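Phosphoacetylglucosamine mutase (Aspergillus lentulus, PDB 5O9X) catalyses the interconversion of the 6-phosphate and 1-phosphate forms of N-acetylglucosamine, probably by way of a bisphosphorylated sugar intermediate. Local coordinates at residues 74-79 / 135-140; 130-135 / 159-164; 341-346 / 454-459; 461-466 / 534-539. The protein carries 1 engineered substitution. All coordinates share one frame; numbering follows the deposited sequence.

Contact 1 (74-79 / 135-140); sequences EDNGVK and RASGSR
Asn76, at the start of strand 75-81, reaches across to Ser137 while the Arg135 chain passes alongside the same amide. The tight part is built round the Asn76 amide. ND2 donates to Ser137 OG at 3.0 Å, with the acceptor only 9° out of the amide plane, and OD1 lies 3.5 Å from Arg135 CD. The two side chains cross obliquely, with amide and guanidinium planes 51° apart. OD1 also accepts from Gly77 N at 2.8 Å, so both ends of the amide are held and its rotation is fixed. Arg135, extended from CG to NE, carries NH1 to Asp75 O at 2.9 Å; the donor stands above the carbonyl plane, 50° out of it. The same guanidinium is bound by Asn71 O, Pro72 O and the Asp133 carboxylate, so the loop before the strand is tied to the turn after strand 127-132. The looser side is solvated: water 1 donates to Asp75 O over 3.3 Å and lies 2.6 Å from Ser137 OG, adding a water-mediated link between two oxygens also bonded directly. A type I beta turn, Arg135 to Gly138, leads into helix 138-151, so the contact joins this turn to the start of strand 75-81 in domain I, the Arg135 side chain about 7 Å from the bound glucose 1,6-bisphosphate. With one carbonyl and one hydroxyl as direct acceptors, it relies on directed hydrogen bonds, without a salt bridge between the segments.

Contact 2 (130-135 / 159-164); sequences FARDTR and MKFMTT. Unlike the reference sequence in segment 159-164: Phe161 (reference Tyr).
Arg132 sets NE over one face of the Phe161 ring, the guanidinium steeply tilted to it, with CZ 4.7 Å from the ring centroid. The line from centroid to CZ is 26° off the ring normal and the two planes are 56° apart, so this cation-pi contact is off-centre. The Arg132 chain is extended from CG to NE. Lys160 runs beside Arg132 in the same direction, bringing NZ to 3.8 Å from NH1. These like charges share water 3, which accepts from Arg132 NH2 and Lys160 NZ, and Asp158 makes a salt bridge to Lys160 that probably offsets the repulsion. Beneath the side chains, strands 127-132 and 155-161 run parallel, the axes of segments 130-132 and 159-161 only 8° apart, as the two strands of a beta-alpha-beta unit whose connecting helix is 138-151. Arg132 pairs with Phe161: Arg132 N donates to Lys160 O at 3.1 Å, and Met162 N donates to Arg132 O at 3.1 Å. Met159 N bonds to Phe130 O, 2.8 Å away. Ala131 CB packs against Met162 CE at 3.9 Å, and helix 164-176 covers these two residues through Leu167. Past the strand end, Asp133 O meets the edge of the Phe161 ring, 3.3 Å from CD1, while the Thr134 side chain crosses that of Phe161 at about a right angle.

Contact 3 (341-346 / 454-459); sequences NGSSTE and TDLPSR
This is a polar contact between the N-terminus of helix 342-350, in the domain III family region, and the segment leading into strand 458-463 of the C-terminal sheet. Asn341 carries it. Its CG is anti to the backbone N (chi1 -164°), and the amide beyond meets the backbone of Leu456 with both ends: OD1 accepts from Leu456 N at 2.9 Å, and ND2 donates to Leu456 O at 2.8 Å. The second bond lies on a lone pair of the carbonyl and 5° out of the amide plane. OD1 also takes Ser343 N at 3.0 Å, the capping bond that makes Asn341 the N-cap, so one oxygen serves the helix end and the neighbouring chain together. ND2 has a further acceptor in water 4, at 2.7 Å, which also contacts Ser458 OG; that hydroxyl is bonded to Gln266 as well. In the first turn of the helix, Ser343 OG donates to Thr454 O at 2.7 Å, and Leu456 CG lies 3.4 Å from Ser343 OG. Asp455 OD1 lies 3.3 Å from Asn341 CG, with carboxylate and amide planes 59° apart. Strand 513-518 flanks the Asn341 side chain through Tyr516 and Glu518, and Glu518 also binds Gly342 N at the helix start. Because the amide reads the N-H and C=O of a single residue, the helix end is keyed to backbone groups of the incoming segment, while the Asp455 carboxylate beside the helix N-terminus would probably be stabilised by the helix dipole.

Contact 4 (461-466 / 534-539); sequences VRVEVA and NAVRDA
Arg537, whose chain packs on Val463, reaches the backbone on either side of that residue through two waters: NH2 donates to water 5, which donates to Arg462 O at 2.7 Å, and NE donates to water 6, which accepts from Glu464 N at 3.0 Å. Here the last helix of the chain packs on the three-stranded antiparallel sheet of the C-terminal domain, the axis of segment 534-539 passing 9.4 Å from that of strand segment 461-463 and inclined to it by 10°. Within its own helix, Arg537 NH1 donates to Asn534 OD1 at 2.7 Å. All three partners lie at the edge of the guanidinium, and Asn534 OD1 is only 6° out of its plane. No direct hydrogen bond joins the segments. Under the polar edge the contact is apolar. Val463 CG1, anti to the backbone N (chi1 178°), meets Val536 CG1 at 3.9 Å and also touches Arg537 CB. Val513 and Val515 of the central strand lie against Val536 too, and Phe471 joins it with Val465. At the far end of the patch, Val465 CG1 is 4.2 Å from Val536 CG1.

Contacts 1 and 2 belong to one domain: their centres are about 10 Å apart, they share Arg135, both reach the five-stranded sheet containing strands 75-81, 127-132 and 155-161, and their segments alternate along the chain. Contacts 3 and 4 follow later in the sequence, with centres about 24 Å apart, and both use strand 458-463: contact 3 joins its lead-in to the region of domain III, contact 4 joins its far end to helix 522-539. The centre of contact 3 lies about 35 Å from those of contacts 1 and 2, on the other side of the chain's centre, whereas the nearest atoms of contacts 1 and 4 are about 7 Å apart. The set thus samples domain I, the domain III region and the C-terminal domain, which in this family help frame the active-site cleft.

Contact 1 (74-79 / 135-140)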
loop_
_atom_site.group_PDB
_atom_site.type_symbol
_atom_site.label_atom_id
_atom_site.label_comp_id
_atom_site.label_asym_id
_atom_site.label_seq_id
_atom_site.Cartn_x
_atom_site.Cartn_y
_atom_site.Cartn_z
ATOM N N GLU A 74 -6.989 -3.272 -17.641
ATOM C CA GLU A 74 -7.277 -4.621 -18.161
ATOM C C GLU A 74 -6.876 -5.695 -17.133
ATOM O O GLU A 74 -7.255 -6.869 -17.253
ATOM C CB GLU A 74 -6.474 -4.902 -19.451
ATOM C CG GLU A 74 -4.957 -5.003 -19.185
ATOM C CD GLU A 74 -4.120 -5.305 -20.446
ATOM O OE1 GLU A 74 -4.696 -5.663 -21.500
ATOM O OE2 GLU A 74 -2.883 -5.194 -20.359
ATOM N N ASP A 75 -6.125 -5.316 -16.114
ATOM C CA ASP A 75 -5.705 -6.321 -15.077
ATOM C C ASP A 75 -6.733 -6.412 -13.946
ATOM O O ASP A 75 -7.571 -5.518 -13.735
ATOM C CB ASP A 75 -4.363 -5.946 -14.443
ATOM C CG ASP A 75 -3.172 -6.110 -15.406
ATOM O OD1 ASP A 75 -3.343 -6.704 -16.510
ATOM O OD2 ASP A 75 -2.046 -5.670 -15.050
ATOM N N ASN A 76 -6.664 -7.499 -13.175
ATOM C CA ASN A 76 -7.287 -7.541 -11.882
ATOM C C ASN A 76 -6.446 -8.453 -11.001
ATOM O O ASN A 76 -5.326 -8.881 -11.423
ATOM C CB ASN A 76 -8.793 -7.945 -11.935
ATOM C CG ASN A 76 -9.606 -7.222 -10.849
ATOM O OD1 ASN A 76 -9.031 -6.839 -9.822
ATOM N ND2 ASN A 76 -10.944 -6.971 -11.082
ATOM N N GLY A 77 -6.873 -8.672 -9.780
ATOM C CA GLY A 77 -6.057 -9.458 -8.877
ATOM C C GLY A 77 -6.790 -9.693 -7.610
ATOM O O GLY A 77 -7.921 -9.216 -7.390
ATOM N N VAL A 78 -6.164 -10.429 -6.717
ATOM C CA VAL A 78 -6.882 -10.802 -5.469
ATOM C C VAL A 78 -5.879 -10.872 -4.376
ATOM O O VAL A 78 -4.934 -11.700 -4.478
ATOM C CB VAL A 78 -7.537 -12.218 -5.502
ATOM C CG1 VAL A 78 -8.691 -12.271 -4.567
ATOM C CG2 VAL A 78 -8.034 -12.595 -6.848
ATOM N N LYS A 79 -6.078 -9.966 -3.405
ATOM C CA LYS A 79 -5.322 -9.847 -2.131
ATOM C C LYS A 79 -5.991 -10.431 -0.873
ATOM O O LYS A 79 -7.144 -10.048 -0.556
ATOM C CB LYS A 79 -5.164 -8.375 -1.840
ATOM C CG LYS A 79 -3.884 -8.188 -1.077
ATOM C CD LYS A 79 -3.557 -6.743 -0.861
ATOM C CE LYS A 79 -4.346 -6.210 0.305
ATOM N NZ LYS A 79 -3.835 -4.839 0.546
ATOM N N ARG A 135 -12.978 -2.051 -11.284
ATOM C CA ARG A 135 -12.500 -2.646 -12.515
ATOM C C ARG A 135 -13.658 -3.460 -13.209
ATOM O O ARG A 135 -14.509 -3.988 -12.527
ATOM C CB ARG A 135 -11.303 -3.577 -12.264
ATOM C CG ARG A 135 -9.953 -2.802 -12.008
ATOM C CD ARG A 135 -8.916 -3.713 -11.342
ATOM N NE ARG A 135 -7.865 -2.753 -10.898
ATOM C CZ ARG A 135 -6.896 -2.338 -11.727
ATOM N NH1 ARG A 135 -6.736 -2.876 -12.973
ATOM N NH2 ARG A 135 -6.048 -1.388 -11.322
ATOM N N ALA A 136 -13.642 -3.528 -14.531
ATOM C CA ALA A 136 -14.801 -4.091 -15.270
ATOM C C ALA A 136 -14.996 -5.560 -14.928
ATOM O O ALA A 136 -16.157 -6.051 -14.828
ATOM C CB ALA A 136 -14.555 -3.961 -16.729
ATOM N N SER A 137 -13.887 -6.260 -14.739
ATOM C CA SER A 137 -13.954 -7.703 -14.389
ATOM C C SER A 137 -14.341 -8.021 -12.972
ATOM O O SER A 137 -14.473 -9.220 -12.634
ATOM C CB SER A 137 -12.577 -8.375 -14.616
ATOM O OG SER A 137 -11.542 -7.694 -13.885
ATOM N N GLY A 138 -14.472 -7.036 -12.085
ATOM C CA GLY A 138 -14.676 -7.397 -10.693
ATOM C C GLY A 138 -15.944 -8.173 -10.352
ATOM O O GLY A 138 -15.935 -9.089 -9.496
ATOM N N SER A 139 -17.059 -7.778 -10.956
ATOM C CA SER A 139 -18.335 -8.513 -10.686
ATOM C C SER A 139 -18.234 -10.026 -11.027
ATOM O O SER A 139 -18.608 -10.849 -10.196
ATOM C CB SER A 139 -19.514 -7.904 -11.471
ATOM O OG SER A 139 -20.693 -8.696 -11.228
ATOM N N ARG A 140 -17.764 -10.374 -12.238
ATOM C CA ARG A 140 -17.516 -11.791 -12.647
ATOM C C ARG A 140 -16.678 -12.489 -11.600
ATOM O O ARG A 140 -17.027 -13.591 -11.174
ATOM C CB ARG A 140 -16.802 -11.942 -14.029
ATOM C CG ARG A 140 -16.841 -13.386 -14.621
ATOM C CD ARG A 140 -15.505 -13.947 -15.196
ATOM N NE ARG A 140 -14.855 -12.864 -15.836
ATOM C CZ ARG A 140 -13.579 -12.517 -15.905
ATOM N NH1 ARG A 140 -12.502 -13.250 -15.545
ATOM N NH2 ARG A 140 -13.424 -11.365 -16.524
HETATM O O HOH W 1 -10.479 -5.747 -15.215
#

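Contact 2 (130-135 / 159-164)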
loop_
_atom_site.group_PDB
_atom_site.type_symbol
_atom_site.label_atom_id
_atom_site.label_comp_id
_atom_site.label_asym_id
_atom_site.label_seq_id
_atom_site.Cartn_x
_atom_site.Cartn_y
_atom_site.Cartn_z
ATOM N N PHE A 130 -15.544 -9.655 1.524
ATOM C CA PHE A 130 -14.817 -9.251 0.338
ATOM C C PHE A 130 -15.393 -7.965 -0.249
ATOM O O PHE A 130 -16.489 -7.576 0.124
ATOM C CB PHE A 130 -14.762 -10.418 -0.651
ATOM C CG PHE A 130 -16.096 -10.940 -1.100
ATOM C CD1 PHE A 130 -16.873 -10.224 -2.067
ATOM C CD2 PHE A 130 -16.591 -12.170 -0.618
ATOM C CE1 PHE A 130 -18.114 -10.708 -2.510
ATOM C CE2 PHE A 130 -17.856 -12.665 -1.092
ATOM C CZ PHE A 130 -18.592 -11.935 -2.040
ATOM N N ALA A 131 -14.603 -7.296 -1.109
ATOM C CA ALA A 131 -14.980 -6.054 -1.769
ATOM C C ALA A 131 -14.126 -6.002 -3.022
ATOM O O ALA A 131 -13.280 -6.907 -3.250
ATOM C CB ALA A 131 -14.656 -4.880 -0.860
ATOM N N ARG A 132 -14.366 -4.983 -3.868
ATOM C CA ARG A 132 -13.638 -4.888 -5.074
ATOM C C ARG A 132 -13.539 -3.410 -5.428
ATOM O O ARG A 132 -14.329 -2.593 -4.905
ATOM C CB ARG A 132 -14.431 -5.595 -6.227
ATOM C CG ARG A 132 -15.865 -5.050 -6.485
ATOM C CD ARG A 132 -16.784 -6.186 -7.096
ATOM N NE ARG A 132 -18.090 -5.713 -7.703
ATOM C CZ ARG A 132 -19.364 -5.973 -7.433
ATOM N NH1 ARG A 132 -19.846 -6.692 -6.341
ATOM N NH2 ARG A 132 -20.233 -5.408 -8.288
ATOM N N ASP A 133 -12.584 -3.080 -6.289
ATOM C CA ASP A 133 -12.508 -1.710 -6.805
ATOM C C ASP A 133 -13.461 -1.675 -8.065
ATOM O O ASP A 133 -14.293 -2.572 -8.215
ATOM C CB ASP A 133 -11.031 -1.293 -7.113
ATOM C CG ASP A 133 -10.414 -2.096 -8.241
ATOM O OD1 ASP A 133 -11.137 -2.881 -8.927
ATOM O OD2 ASP A 133 -9.162 -1.942 -8.467
ATOM N N THR A 134 -13.311 -0.667 -8.939
ATOM C CA THR A 134 -14.274 -0.393 -9.992
ATOM C C THR A 134 -14.022 -1.181 -11.285
ATOM O O THR A 134 -14.731 -0.938 -12.269
ATOM C CB THR A 134 -14.346 1.119 -10.330
ATOM O OG1 THR A 134 -13.013 1.588 -10.664
ATOM C CG2 THR A 134 -14.940 1.917 -9.136
ATOM N N ARG A 135 -12.978 -2.051 -11.284
ATOM C CA ARG A 135 -12.500 -2.646 -12.515
ATOM C C ARG A 135 -13.658 -3.460 -13.209
ATOM O O ARG A 135 -14.509 -3.988 -12.527
ATOM C CB ARG A 135 -11.303 -3.577 -12.264
ATOM C CG ARG A 135 -9.953 -2.802 -12.008
ATOM C CD ARG A 135 -8.916 -3.713 -11.342
ATOM N NE ARG A 135 -7.865 -2.753 -10.898
ATOM C CZ ARG A 135 -6.896 -2.338 -11.727
ATOM N NH1 ARG A 135 -6.736 -2.876 -12.973
ATOM N NH2 ARG A 135 -6.048 -1.388 -11.322
ATOM N N MET A 159 -19.137 -6.745 0.464
ATOM C CA MET A 159 -19.203 -5.287 0.725
ATOM C C MET A 159 -19.249 -4.409 -0.499
ATOM O O MET A 159 -19.056 -3.181 -0.351
ATOM C CB MET A 159 -18.076 -4.788 1.598
ATOM C CG MET A 159 -17.869 -5.537 2.910
ATOM S SD MET A 159 -19.277 -5.256 3.967
ATOM C CE MET A 159 -18.978 -3.575 4.579
ATOM N N LYS A 160 -19.411 -4.997 -1.688
ATOM C CA LYS A 160 -19.572 -4.209 -2.965
ATOM C C LYS A 160 -18.269 -3.421 -3.279
ATOM O O LYS A 160 -17.188 -4.029 -3.179
ATOM C CB LYS A 160 -20.840 -3.310 -2.986
ATOM C CG LYS A 160 -22.177 -4.097 -2.649
ATOM C CD LYS A 160 -22.295 -5.174 -3.702
ATOM C CE LYS A 160 -23.596 -5.947 -3.731
ATOM N NZ LYS A 160 -23.279 -6.993 -4.765
ATOM N N PHE A 161 -18.383 -2.120 -3.622
ATOM C CA PHE A 161 -17.232 -1.320 -3.977
ATOM C C PHE A 161 -16.654 -0.643 -2.727
ATOM O O PHE A 161 -17.369 0.144 -2.024
ATOM C CB PHE A 161 -17.655 -0.217 -4.988
ATOM C CG PHE A 161 -18.099 -0.786 -6.311
ATOM C CD1 PHE A 161 -17.165 -1.130 -7.297
ATOM C CD2 PHE A 161 -19.450 -1.034 -6.542
ATOM C CE1 PHE A 161 -17.589 -1.684 -8.554
ATOM C CE2 PHE A 161 -19.874 -1.605 -7.773
ATOM C CZ PHE A 161 -18.961 -1.878 -8.793
ATOM N N MET A 162 -15.364 -0.854 -2.499
ATOM C CA MET A 162 -14.666 -0.178 -1.405
ATOM C C MET A 162 -13.218 0.012 -1.820
ATOM O O MET A 162 -12.708 -0.669 -2.726
ATOM C CB MET A 162 -14.708 -1.058 -0.113
ATOM C CG MET A 162 -16.135 -1.246 0.472
ATOM S SD MET A 162 -16.176 -1.475 2.276
ATOM C CE MET A 162 -15.119 -2.795 2.367
ATOM N N THR A 163 -12.528 0.915 -1.122
ATOM C CA THR A 163 -11.076 1.116 -1.352
ATOM C C THR A 163 -10.436 -0.053 -0.616
ATOM O O THR A 163 -11.103 -0.709 0.224
ATOM C CB THR A 163 -10.586 2.461 -0.694
ATOM O OG1 THR A 163 -10.682 2.394 0.711
ATOM C CG2 THR A 163 -11.409 3.680 -1.171
ATOM N N THR A 164 -9.203 -0.394 -0.992
ATOM C CA THR A 164 -8.473 -1.427 -0.269
ATOM C C THR A 164 -8.435 -1.177 1.238
ATOM O O THR A 164 -8.702 -2.087 2.001
ATOM C CB THR A 164 -7.107 -1.617 -0.941
ATOM O OG1 THR A 164 -7.352 -2.209 -2.237
ATOM C CG2 THR A 164 -6.179 -2.583 -0.135
HETATM O O HOH W 2 -17.643 -6.747 -4.155
HETATM O O HOH W 3 -23.060 -6.012 -7.389
#

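Contact 3 (341-346 / 454-459)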
loop_
_atom_site.group_PDB
_atom_site.type_symbol
_atom_site.label_atom_id
_atom_site.label_comp_id
_atom_site.label_asym_id
_atom_site.label_seq_id
_atom_site.Cartn_x
_atom_site.Cartn_y
_atom_site.Cartn_z
ATOM N N ASN A 341 14.665 7.965 -2.483
ATOM C CA ASN A 341 15.728 8.865 -2.957
ATOM C C ASN A 341 16.852 8.956 -1.901
ATOM O O ASN A 341 16.584 9.068 -0.692
ATOM C CB ASN A 341 15.136 10.257 -3.155
ATOM C CG ASN A 341 16.028 11.117 -3.979
ATOM O OD1 ASN A 341 16.986 11.701 -3.445
ATOM N ND2 ASN A 341 15.771 11.163 -5.273
ATOM N N GLY A 342 18.112 8.877 -2.357
ATOM C CA GLY A 342 19.258 8.904 -1.399
ATOM C C GLY A 342 19.224 10.140 -0.545
ATOM O O GLY A 342 19.715 10.088 0.538
ATOM N N SER A 343 18.719 11.262 -1.045
ATOM C CA SER A 343 18.650 12.461 -0.212
ATOM C C SER A 343 17.707 12.307 1.007
ATOM O O SER A 343 17.969 12.948 2.087
ATOM C CB SER A 343 18.214 13.674 -1.005
ATOM O OG SER A 343 19.227 14.012 -1.949
ATOM N N SER A 344 16.660 11.481 0.880
ATOM C CA SER A 344 15.703 11.289 1.980
ATOM C C SER A 344 16.378 10.448 3.065
ATOM O O SER A 344 16.237 10.743 4.254
ATOM C CB SER A 344 14.378 10.596 1.493
ATOM O OG SER A 344 14.612 9.247 1.114
ATOM N N THR A 345 17.165 9.448 2.653
ATOM C CA THR A 345 17.926 8.641 3.601
ATOM C C THR A 345 18.935 9.509 4.412
ATOM O O THR A 345 19.081 9.325 5.616
ATOM C CB THR A 345 18.619 7.480 2.857
ATOM O OG1 THR A 345 17.633 6.765 2.014
ATOM C CG2 THR A 345 19.340 6.475 3.849
ATOM N N GLU A 346 19.633 10.381 3.704
ATOM C CA GLU A 346 20.626 11.257 4.249
ATOM C C GLU A 346 19.961 12.226 5.262
ATOM O O GLU A 346 20.500 12.478 6.338
ATOM C CB GLU A 346 21.274 12.030 3.072
ATOM C CG GLU A 346 22.260 13.121 3.558
ATOM C CD GLU A 346 22.864 13.996 2.436
ATOM O OE1 GLU A 346 22.129 14.627 1.550
ATOM O OE2 GLU A 346 24.125 14.049 2.463
ATOM N N THR A 454 16.758 18.272 -0.706
ATOM C CA THR A 454 16.578 18.263 -2.161
ATOM C C THR A 454 16.813 16.865 -2.698
ATOM O O THR A 454 17.904 16.292 -2.494
ATOM C CB THR A 454 17.496 19.299 -2.827
ATOM O OG1 THR A 454 17.189 20.615 -2.299
ATOM C CG2 THR A 454 17.275 19.361 -4.369
ATOM N N ASP A 455 15.800 16.321 -3.383
ATOM C CA ASP A 455 15.941 14.987 -3.984
ATOM C C ASP A 455 17.079 14.969 -5.009
ATOM O O ASP A 455 17.248 15.896 -5.770
ATOM C CB ASP A 455 14.606 14.636 -4.731
ATOM C CG ASP A 455 13.507 14.153 -3.766
ATOM O OD1 ASP A 455 13.810 13.282 -2.938
ATOM O OD2 ASP A 455 12.332 14.617 -3.838
ATOM N N LEU A 456 17.873 13.930 -5.003
ATOM C CA LEU A 456 18.755 13.659 -6.184
ATOM C C LEU A 456 17.886 13.417 -7.419
ATOM O O LEU A 456 16.891 12.716 -7.330
ATOM C CB LEU A 456 19.589 12.393 -5.922
ATOM C CG LEU A 456 20.568 12.558 -4.748
ATOM C CD1 LEU A 456 21.235 11.192 -4.474
ATOM C CD2 LEU A 456 21.650 13.584 -5.060
ATOM N N PRO A 457 18.238 14.010 -8.579
ATOM C CA PRO A 457 17.545 13.667 -9.832
ATOM C C PRO A 457 17.500 12.155 -9.953
ATOM O O PRO A 457 18.516 11.487 -9.688
ATOM C CB PRO A 457 18.457 14.295 -10.911
ATOM C CG PRO A 457 18.884 15.625 -10.197
ATOM C CD PRO A 457 19.201 15.127 -8.768
ATOM N N SER A 458 16.324 11.620 -10.281
ATOM C CA SER A 458 16.189 10.157 -10.397
ATOM C C SER A 458 15.317 9.773 -11.569
ATOM O O SER A 458 14.636 10.631 -12.204
ATOM C CB SER A 458 15.600 9.594 -9.094
ATOM O OG SER A 458 14.241 9.992 -8.954
ATOM N N ARG A 459 15.278 8.473 -11.841
ATOM C CA ARG A 459 14.584 8.010 -13.044
ATOM C C ARG A 459 14.199 6.571 -12.847
ATOM O O ARG A 459 15.013 5.803 -12.343
ATOM C CB ARG A 459 15.561 8.161 -14.275
ATOM C CG ARG A 459 15.072 7.521 -15.561
ATOM C CD ARG A 459 13.947 8.236 -16.238
ATOM N NE ARG A 459 14.246 9.699 -16.388
ATOM C CZ ARG A 459 13.606 10.516 -17.222
ATOM N NH1 ARG A 459 12.672 10.019 -18.027
ATOM N NH2 ARG A 459 13.882 11.823 -17.263
HETATM O O HOH W 4 13.696 9.746 -6.322
#

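Contact 4 (461-466 / 534-539)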
loop_
_atom_site.group_PDB
_atom_site.type_symbol
_atom_site.label_atom_id
_atom_site.label_comp_id
_atom_site.label_asym_id
_atom_site.label_seq_id
_atom_site.Cartn_x
_atom_site.Cartn_y
_atom_site.Cartn_z
ATOM N N VAL A 461 12.832 3.180 -15.111
ATOM C CA VAL A 461 12.588 2.639 -16.480
ATOM C C VAL A 461 12.005 1.255 -16.344
ATOM O O VAL A 461 12.601 0.405 -15.627
ATOM C CB VAL A 461 13.916 2.484 -17.272
ATOM C CG1 VAL A 461 13.644 2.010 -18.755
ATOM C CG2 VAL A 461 14.666 3.785 -17.288
ATOM N N ARG A 462 10.890 1.006 -17.049
ATOM C CA ARG A 462 10.223 -0.282 -16.959
ATOM C C ARG A 462 10.744 -1.042 -18.166
ATOM O O ARG A 462 10.579 -0.567 -19.298
ATOM C CB ARG A 462 8.690 -0.099 -17.059
ATOM C CG ARG A 462 7.779 -1.341 -16.869
ATOM C CD ARG A 462 6.339 -0.916 -17.255
ATOM N NE ARG A 462 5.356 -1.981 -17.065
ATOM C CZ ARG A 462 5.236 -2.982 -17.952
ATOM N NH1 ARG A 462 5.997 -2.981 -19.047
ATOM N NH2 ARG A 462 4.367 -3.946 -17.743
ATOM N N VAL A 463 11.409 -2.181 -17.915
ATOM C CA VAL A 463 12.089 -2.911 -18.987
ATOM C C VAL A 463 11.341 -4.222 -19.234
ATOM O O VAL A 463 11.170 -5.011 -18.319
ATOM C CB VAL A 463 13.603 -3.195 -18.688
ATOM C CG1 VAL A 463 14.252 -4.019 -19.834
ATOM C CG2 VAL A 463 14.359 -1.886 -18.366
ATOM N N GLU A 464 10.928 -4.459 -20.484
ATOM C CA GLU A 464 10.290 -5.782 -20.823
ATOM C C GLU A 464 11.344 -6.803 -21.157
ATOM O O GLU A 464 12.277 -6.461 -21.833
ATOM C CB GLU A 464 9.286 -5.574 -21.988
ATOM C CG GLU A 464 8.016 -5.043 -21.354
ATOM C CD GLU A 464 6.888 -4.765 -22.292
ATOM O OE1 GLU A 464 7.116 -4.737 -23.531
ATOM O OE2 GLU A 464 5.782 -4.485 -21.742
ATOM N N VAL A 465 11.267 -7.998 -20.577
ATOM C CA VAL A 465 12.265 -9.046 -20.855
ATOM C C VAL A 465 11.486 -10.340 -21.168
ATOM O O VAL A 465 10.346 -10.463 -20.768
ATOM C CB VAL A 465 13.193 -9.270 -19.593
ATOM C CG1 VAL A 465 14.009 -8.013 -19.276
ATOM C CG2 VAL A 465 12.345 -9.671 -18.394
ATOM N N ALA A 466 12.122 -11.363 -21.753
ATOM C CA ALA A 466 11.442 -12.690 -21.993
ATOM C C ALA A 466 11.144 -13.421 -20.760
ATOM O O ALA A 466 10.129 -14.169 -20.694
ATOM C CB ALA A 466 12.319 -13.615 -22.827
ATOM N N ASN A 534 19.575 -0.715 -20.758
ATOM C CA ASN A 534 20.041 -1.438 -21.981
ATOM C C ASN A 534 20.793 -2.719 -21.595
ATOM O O ASN A 534 20.606 -3.740 -22.197
ATOM C CB ASN A 534 20.940 -0.539 -22.783
ATOM C CG ASN A 534 20.131 0.491 -23.569
ATOM O OD1 ASN A 534 18.898 0.358 -23.739
ATOM N ND2 ASN A 534 20.813 1.498 -24.058
ATOM N N ALA A 535 21.590 -2.670 -20.544
ATOM C CA ALA A 535 22.278 -3.917 -20.013
ATOM C C ALA A 535 21.287 -4.983 -19.544
ATOM O O ALA A 535 21.445 -6.215 -19.823
ATOM C CB ALA A 535 23.263 -3.519 -18.898
ATOM N N VAL A 536 20.184 -4.549 -18.892
ATOM C CA VAL A 536 19.117 -5.489 -18.461
ATOM C C VAL A 536 18.384 -6.085 -19.673
ATOM O O VAL A 536 18.122 -7.265 -19.724
ATOM C CB VAL A 536 18.062 -4.695 -17.568
ATOM C CG1 VAL A 536 16.775 -5.465 -17.300
ATOM C CG2 VAL A 536 18.719 -4.236 -16.245
ATOM N N ARG A 537 18.022 -5.220 -20.614
ATOM C CA ARG A 537 17.197 -5.634 -21.778
ATOM C C ARG A 537 17.979 -6.673 -22.549
ATOM O O ARG A 537 17.456 -7.749 -22.774
ATOM C CB ARG A 537 16.805 -4.438 -22.660
ATOM C CG ARG A 537 15.493 -4.741 -23.460
ATOM C CD ARG A 537 14.998 -3.459 -24.228
ATOM N NE ARG A 537 14.656 -2.257 -23.394
ATOM C CZ ARG A 537 15.448 -1.218 -23.094
ATOM N NH1 ARG A 537 16.684 -1.217 -23.505
ATOM N NH2 ARG A 537 15.008 -0.158 -22.367
ATOM N N ASP A 538 19.238 -6.390 -22.811
ATOM C CA ASP A 538 20.176 -7.289 -23.426
ATOM C C ASP A 538 20.250 -8.654 -22.690
ATOM O O ASP A 538 19.983 -9.724 -23.302
ATOM C CB ASP A 538 21.529 -6.579 -23.519
ATOM C CG ASP A 538 22.580 -7.368 -24.240
ATOM O OD1 ASP A 538 22.497 -8.620 -24.235
ATOM O OD2 ASP A 538 23.520 -6.716 -24.793
ATOM N N ALA A 539 20.513 -8.639 -21.390
ATOM C CA ALA A 539 20.496 -9.889 -20.608
ATOM C C ALA A 539 19.136 -10.650 -20.626
ATOM O O ALA A 539 19.137 -11.885 -20.529
ATOM C CB ALA A 539 20.931 -9.588 -19.156
HETATM O O HOH W 5 11.848 0.106 -21.600
HETATM O O HOH W 6 11.700 -2.570 -22.710
#